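PDB 1BF6: phosphotriesterase homology protein from Escherichia coli, which hydrolyses phosphorylated glyceryl acetates, and also aromatic acetates and propionates, as a monomeric zinc-dependent enzyme holding two zinc ions per subunit. Local coordinates for residues Q110-D113 / G114-L117; G253-G256 / Y257-L261; G272-Q275 / A276-D279. All coordinates share one frame; numbering follows the deposited sequence.

Contact 1 of 3, residues Q110-D113 / G114-L117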
loop_
_atom_site.group_PDB
_atom_site.type_symbol
_atom_site.label_atom_id
_atom_site.label_comp_id
_atom_site.label_asym_id
_atom_site.label_seq_id
_atom_site.Cartn_x
_atom_site.Cartn_y
_atom_site.Cartn_z
ATOM N N GLN A 110 -5.710 -6.204 -19.432
ATOM C CA GLN A 110 -4.781 -6.308 -20.557
ATOM C C GLN A 110 -3.301 -6.139 -20.215
ATOM O O GLN A 110 -2.458 -6.876 -20.722
ATOM C CB GLN A 110 -5.144 -5.303 -21.654
ATOM C CG GLN A 110 -6.619 -5.260 -22.035
ATOM C CD GLN A 110 -7.191 -6.626 -22.369
ATOM O OE1 GLN A 110 -6.569 -7.430 -23.078
ATOM N NE2 GLN A 110 -8.382 -6.902 -21.847
ATOM N N GLY A 111 -2.980 -5.126 -19.415
ATOM C CA GLY A 111 -1.588 -4.897 -19.066
ATOM C C GLY A 111 -1.273 -3.447 -18.757
ATOM O O GLY A 111 -2.099 -2.542 -18.958
ATOM N N ILE A 112 -0.080 -3.226 -18.216
ATOM C CA ILE A 112 0.348 -1.881 -17.868
ATOM C C ILE A 112 1.654 -1.493 -18.553
ATOM O O ILE A 112 2.502 -2.338 -18.842
ATOM C CB ILE A 112 0.491 -1.676 -16.336
ATOM C CG1 ILE A 112 1.458 -2.702 -15.732
ATOM C CG2 ILE A 112 -0.876 -1.693 -15.661
ATOM C CD1 ILE A 112 1.819 -2.397 -14.289
ATOM N N ASP A 113 1.762 -0.208 -18.867
ATOM C CA ASP A 113 2.943 0.369 -19.502
ATOM C C ASP A 113 3.481 -0.361 -20.729
ATOM O O ASP A 113 4.695 -0.392 -20.965
ATOM C CB ASP A 113 4.050 0.572 -18.454
ATOM C CG ASP A 113 3.558 1.317 -17.215
ATOM O OD1 ASP A 113 2.761 2.273 -17.355
ATOM O OD2 ASP A 113 3.957 0.945 -16.085
ATOM N N GLY A 114 2.575 -0.947 -21.509
ATOM C CA GLY A 114 2.976 -1.643 -22.719
ATOM C C GLY A 114 3.650 -2.984 -22.512
ATOM O O GLY A 114 4.225 -3.530 -23.446
ATOM N N THR A 115 3.561 -3.533 -21.303
ATOM C CA THR A 115 4.178 -4.821 -21.008
ATOM C C THR A 115 3.117 -5.895 -20.777
ATOM O O THR A 115 1.914 -5.617 -20.748
ATOM C CB THR A 115 5.078 -4.757 -19.727
ATOM O OG1 THR A 115 4.254 -4.602 -18.564
ATOM C CG2 THR A 115 6.049 -3.590 -19.794
ATOM N N GLU A 116 3.594 -7.110 -20.532
ATOM C CA GLU A 116 2.746 -8.263 -20.263
ATOM C C GLU A 116 2.237 -8.241 -18.812
ATOM O O GLU A 116 1.296 -8.958 -18.473
ATOM C CB GLU A 116 3.532 -9.555 -20.535
ATOM C CG GLU A 116 4.728 -9.812 -19.574
ATOM C CD GLU A 116 6.081 -9.272 -20.066
ATOM O OE1 GLU A 116 6.128 -8.333 -20.904
ATOM O OE2 GLU A 116 7.118 -9.798 -19.590
ATOM N N LEU A 117 2.854 -7.423 -17.958
ATOM C CA LEU A 117 2.444 -7.320 -16.555
ATOM C C LEU A 117 1.073 -6.638 -16.445
ATOM O O LEU A 117 0.788 -5.691 -17.179
ATOM C CB LEU A 117 3.498 -6.530 -15.741
ATOM C CG LEU A 117 3.298 -6.371 -14.222
ATOM C CD1 LEU A 117 3.198 -7.754 -13.560
ATOM C CD2 LEU A 117 4.439 -5.575 -13.596
#
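I112 and T115 meet in a local contact round a tight turn, in the surface loop that leads from helix 97-109 to strand 119-120. The chain reverses through a type I' beta turn from I112 to T115. D113 and G114, at its two middle positions, both have positive phi. T115 N closes the turn on I112 O at 2.9 Å. The hydroxyl T115 OG1 gives a second bond to I112 O, also 2.9 Å, and this one lies in the carbonyl plane. Two donors from one residue thus grip I112 O. The hydroxyl reaches it because OG1 stands between the backbone N and the carbonyl carbon (chi1 70°). T115 OG1 is used twice: it also accepts from L117 N at 3.2 Å, which makes an ST turn. A valine here would probably cost I112 O its second donor and leave L117 N without this acceptor. Outside the turn, I112 N gives a 2.8 Å bond to L117 O. G111 CA lies 3.1 Å from L117 O in a CA-H...O contact. A side chain on G111 would clash with T115 O, and its backbone angles also call for glycine. The side chains of I112 and L117 lie alongside each other, with I112 CD1 4.2 Å from L117 CD2. Both rest on A78 of strand 75-80. D113 OD2 has its partners outside the turn, in a salt bridge with R60 and a hydrogen bond from A62 N. The arrangement is a type I' turn combined with an ST turn, in a helix-to-strand loop of the TIM-barrel fold, away from the zinc site.

Contact 2 of 3, residues G253-G256 / Y257-L261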
loop_
_atom_site.group_PDB
_atom_site.type_symbol
_atom_site.label_atom_id
_atom_site.label_comp_id
_atom_site.label_asym_id
_atom_site.label_seq_id
_atom_site.Cartn_x
_atom_site.Cartn_y
_atom_site.Cartn_z
ATOM N N GLY A 253 22.440 5.256 3.190
ATOM C CA GLY A 253 22.421 5.585 4.608
ATOM C C GLY A 253 21.064 5.489 5.267
ATOM O O GLY A 253 20.861 6.021 6.355
ATOM N N GLY A 254 20.124 4.829 4.593
ATOM C CA GLY A 254 18.786 4.677 5.133
ATOM C C GLY A 254 18.574 3.372 5.896
ATOM O O GLY A 254 19.523 2.643 6.197
ATOM N N TYR A 255 17.311 3.055 6.156
ATOM C CA TYR A 255 16.942 1.860 6.905
ATOM C C TYR A 255 16.530 0.647 6.073
ATOM O O TYR A 255 16.591 -0.483 6.563
ATOM C CB TYR A 255 15.859 2.208 7.931
ATOM C CG TYR A 255 14.709 3.016 7.365
ATOM C CD1 TYR A 255 14.777 4.415 7.289
ATOM C CD2 TYR A 255 13.549 2.388 6.906
ATOM C CE1 TYR A 255 13.712 5.170 6.767
ATOM C CE2 TYR A 255 12.480 3.138 6.382
ATOM C CZ TYR A 255 12.571 4.520 6.314
ATOM O OH TYR A 255 11.532 5.247 5.771
ATOM N N GLY A 256 16.117 0.881 4.827
ATOM C CA GLY A 256 15.707 -0.206 3.944
ATOM C C GLY A 256 14.360 -0.866 4.243
ATOM O O GLY A 256 13.760 -0.670 5.321
ATOM N N TYR A 257 13.886 -1.653 3.275
ATOM C CA TYR A 257 12.615 -2.372 3.401
ATOM C C TYR A 257 12.646 -3.407 4.521
ATOM O O TYR A 257 11.678 -3.537 5.276
ATOM C CB TYR A 257 12.262 -3.098 2.100
ATOM C CG TYR A 257 12.125 -2.206 0.892
ATOM C CD1 TYR A 257 13.245 -1.802 0.178
ATOM C CD2 TYR A 257 10.866 -1.778 0.453
ATOM C CE1 TYR A 257 13.132 -1.001 -0.932
ATOM C CE2 TYR A 257 10.735 -0.970 -0.670
ATOM C CZ TYR A 257 11.877 -0.587 -1.357
ATOM O OH TYR A 257 11.784 0.213 -2.465
ATOM N N ASP A 258 13.762 -4.127 4.641
ATOM C CA ASP A 258 13.883 -5.160 5.674
ATOM C C ASP A 258 13.980 -4.661 7.110
ATOM O O ASP A 258 14.149 -5.458 8.024
ATOM C CB ASP A 258 15.005 -6.155 5.349
ATOM C CG ASP A 258 16.411 -5.559 5.486
ATOM O OD1 ASP A 258 16.577 -4.334 5.685
ATOM O OD2 ASP A 258 17.364 -6.353 5.372
ATOM N N TYR A 259 13.896 -3.345 7.305
ATOM C CA TYR A 259 13.909 -2.759 8.643
ATOM C C TYR A 259 12.724 -3.352 9.405
ATOM O O TYR A 259 12.769 -3.517 10.621
ATOM C CB TYR A 259 13.750 -1.237 8.554
ATOM C CG TYR A 259 13.622 -0.531 9.873
ATOM C CD1 TYR A 259 12.376 -0.332 10.475
ATOM C CD2 TYR A 259 14.747 -0.009 10.506
ATOM C CE1 TYR A 259 12.260 0.378 11.676
ATOM C CE2 TYR A 259 14.642 0.700 11.695
ATOM C CZ TYR A 259 13.402 0.888 12.271
ATOM O OH TYR A 259 13.321 1.592 13.444
ATOM N N LEU A 260 11.656 -3.662 8.671
ATOM C CA LEU A 260 10.459 -4.241 9.268
ATOM C C LEU A 260 10.808 -5.533 10.004
ATOM O O LEU A 260 10.333 -5.768 11.112
ATOM C CB LEU A 260 9.426 -4.551 8.170
ATOM C CG LEU A 260 8.105 -5.192 8.604
ATOM C CD1 LEU A 260 7.315 -4.238 9.472
ATOM C CD2 LEU A 260 7.290 -5.580 7.369
ATOM N N LEU A 261 11.671 -6.338 9.394
ATOM C CA LEU A 261 12.051 -7.631 9.964
ATOM C C LEU A 261 13.302 -7.625 10.846
ATOM O O LEU A 261 13.398 -8.402 11.802
ATOM C CB LEU A 261 12.173 -8.662 8.834
ATOM C CG LEU A 261 10.839 -8.867 8.085
ATOM C CD1 LEU A 261 11.031 -9.606 6.788
ATOM C CD2 LEU A 261 9.836 -9.578 8.986
#
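G256 and Y259 are the ends of a type I beta turn, closed by a weak bond from Y259 N to G256 O of 3.3 Å. G256 has positive phi, which favours glycine. Y259 CB also lies against G256 O. The two tyrosines Y255 and Y259 make a T-shaped pair. The edge of the Y255 ring is set against the face of the Y259 ring, with the planes at 68° and the ring centroids 5.6 Å apart. Between the two side chains the nearest atoms are Y255 CB and Y259 CD2, 3.6 Å apart. The Y259 ring lies beside Y255 CB because its CG is trans to the backbone N (chi1 175°). The turn leads into helix 259-270, in the loop that follows strand 237-239 of the TIM barrel and brings Y255 near the zinc ligand D242. The side chain of Y255 also meets the ring of H248 at about 45°. The Y257 side chain is buried against I35, M39 and L42 of helix 32-44. Its OH hydrogen-bonds to the backbone O of the zinc ligand H13. Y257 N hydrogen-bonds to E38 OE1. D258 OD1 is paired with K250 in a salt bridge.

Contact 3 of 3, residues G272-Q275 / A276-D279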
loop_
_atom_site.group_PDB
_atom_site.type_symbol
_atom_site.label_atom_id
_atom_site.label_comp_id
_atom_site.label_asym_id
_atom_site.label_seq_id
_atom_site.Cartn_x
_atom_site.Cartn_y
_atom_site.Cartn_z
ATOM N N GLY A 272 5.950 -8.596 23.517
ATOM C CA GLY A 272 4.955 -9.619 23.826
ATOM C C GLY A 272 4.253 -10.404 22.724
ATOM O O GLY A 272 3.561 -11.376 23.026
ATOM N N PHE A 273 4.403 -10.004 21.464
ATOM C CA PHE A 273 3.747 -10.708 20.358
ATOM C C PHE A 273 4.412 -12.042 20.054
ATOM O O PHE A 273 5.635 -12.119 19.936
ATOM C CB PHE A 273 3.788 -9.869 19.071
ATOM C CG PHE A 273 2.623 -8.925 18.888
ATOM C CD1 PHE A 273 2.256 -8.031 19.884
ATOM C CD2 PHE A 273 1.940 -8.887 17.669
ATOM C CE1 PHE A 273 1.221 -7.095 19.670
ATOM C CE2 PHE A 273 0.906 -7.964 17.442
ATOM C CZ PHE A 273 0.547 -7.066 18.444
ATOM N N SER A 274 3.601 -13.082 19.865
ATOM C CA SER A 274 4.111 -14.406 19.519
ATOM C C SER A 274 4.430 -14.375 18.034
ATOM O O SER A 274 3.981 -13.468 17.316
ATOM C CB SER A 274 3.055 -15.496 19.797
ATOM O OG SER A 274 1.995 -15.472 18.846
ATOM N N GLN A 275 5.212 -15.338 17.564
ATOM C CA GLN A 275 5.548 -15.387 16.150
ATOM C C GLN A 275 4.296 -15.695 15.311
ATOM O O GLN A 275 4.222 -15.306 14.142
ATOM C CB GLN A 275 6.644 -16.412 15.882
ATOM C CG GLN A 275 7.202 -16.389 14.466
ATOM C CD GLN A 275 7.762 -15.033 14.062
ATOM O OE1 GLN A 275 8.582 -14.451 14.759
ATOM N NE2 GLN A 275 7.311 -14.528 12.928
ATOM N N ALA A 276 3.330 -16.388 15.916
ATOM C CA ALA A 276 2.071 -16.725 15.249
ATOM C C ALA A 276 1.292 -15.428 15.023
ATOM O O ALA A 276 0.689 -15.255 13.970
ATOM C CB ALA A 276 1.252 -17.682 16.106
ATOM N N ASP A 277 1.275 -14.552 16.032
ATOM C CA ASP A 277 0.602 -13.243 15.940
ATOM C C ASP A 277 1.214 -12.479 14.754
ATOM O O ASP A 277 0.503 -11.877 13.945
ATOM C CB ASP A 277 0.834 -12.387 17.198
ATOM C CG ASP A 277 0.076 -12.875 18.426
ATOM O OD1 ASP A 277 -1.018 -13.465 18.302
ATOM O OD2 ASP A 277 0.588 -12.633 19.544
ATOM N N VAL A 278 2.543 -12.491 14.678
ATOM C CA VAL A 278 3.264 -11.818 13.602
ATOM C C VAL A 278 2.880 -12.411 12.242
ATOM O O VAL A 278 2.575 -11.676 11.300
ATOM C CB VAL A 278 4.811 -11.949 13.797
ATOM C CG1 VAL A 278 5.566 -11.425 12.565
ATOM C CG2 VAL A 278 5.256 -11.219 15.064
ATOM N N ASP A 279 2.855 -13.742 12.156
ATOM C CA ASP A 279 2.535 -14.426 10.901
ATOM C C ASP A 279 1.107 -14.178 10.407
ATOM O O ASP A 279 0.848 -14.252 9.212
ATOM C CB ASP A 279 2.865 -15.931 10.986
ATOM C CG ASP A 279 4.379 -16.203 11.072
ATOM O OD1 ASP A 279 5.176 -15.242 10.979
ATOM O OD2 ASP A 279 4.779 -17.382 11.212
#
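Q275 meets D279 one turn further along the helix, by backbone and side chain alike. D279 N bonds to Q275 O at 2.9 Å. Q275 NE2 reaches D279 OD1 at 3.0 Å, with that oxygen lying in the plane of the amide but the donor standing above the carboxylate. The amide and carboxylate planes are 55° apart. Q275 gets there by a chain bent at chi2 (57°), which folds the amide back over the helix; Q275 NE2 also passes V278 CG1 at 3.6 Å. The other end of the amide, OE1, is bonded to R269, so both polar atoms are used. D279 OD1 has a second partner in Y7 OH, and D279 is a residue of the beta-D-glucose site, as is nearby R283.

S274 and D277 form a capping box. S274 is the N-cap, and S274 OG accepts from D277 N at 3.0 Å. In return S274 N gives a 3.1 Å bond to D277 OD2, met from above the carboxylate plane. The same OD2 is in a salt bridge with R229, so one oxygen has both a backbone N-H and a guanidinium as partners, which would favour the charged form. S274 O takes V278 N in the first full turn of the helix. F273, just before the cap, sets F273 CD2 against D277 CB at 3.7 Å.

The cap starts helix 275-289 after a Schellman motif at G272 has ended helix 259-270. F273 and V278 face that preceding helix, on L268 and on I265 and R269. F273 also packs on L225 and R229 of helix 218-230 and meets the ring of H226 edge-to-face.

From the N terminus the three contacts come in series; none nests in or crosses another. Contact 1 closes a tight turn within the loop between helix 97-109 and strand 119-120, and rests on helix 62-72 and strand 75-80. Contact 2 closes the end of the loop between strand 237-239 and helix 259-270, and ties it to helix 32-44 and strand 7-12. Contact 3 opens helix 275-289, directly after helix 259-270, and joins both to helix 218-230. Contacts 2 and 3 are neighbours, with centres about 20 Å apart and nearest atoms about 6 Å apart. Contacts 1 and 3 lie on opposite sides of the chain's centre, with centres about 38 Å apart.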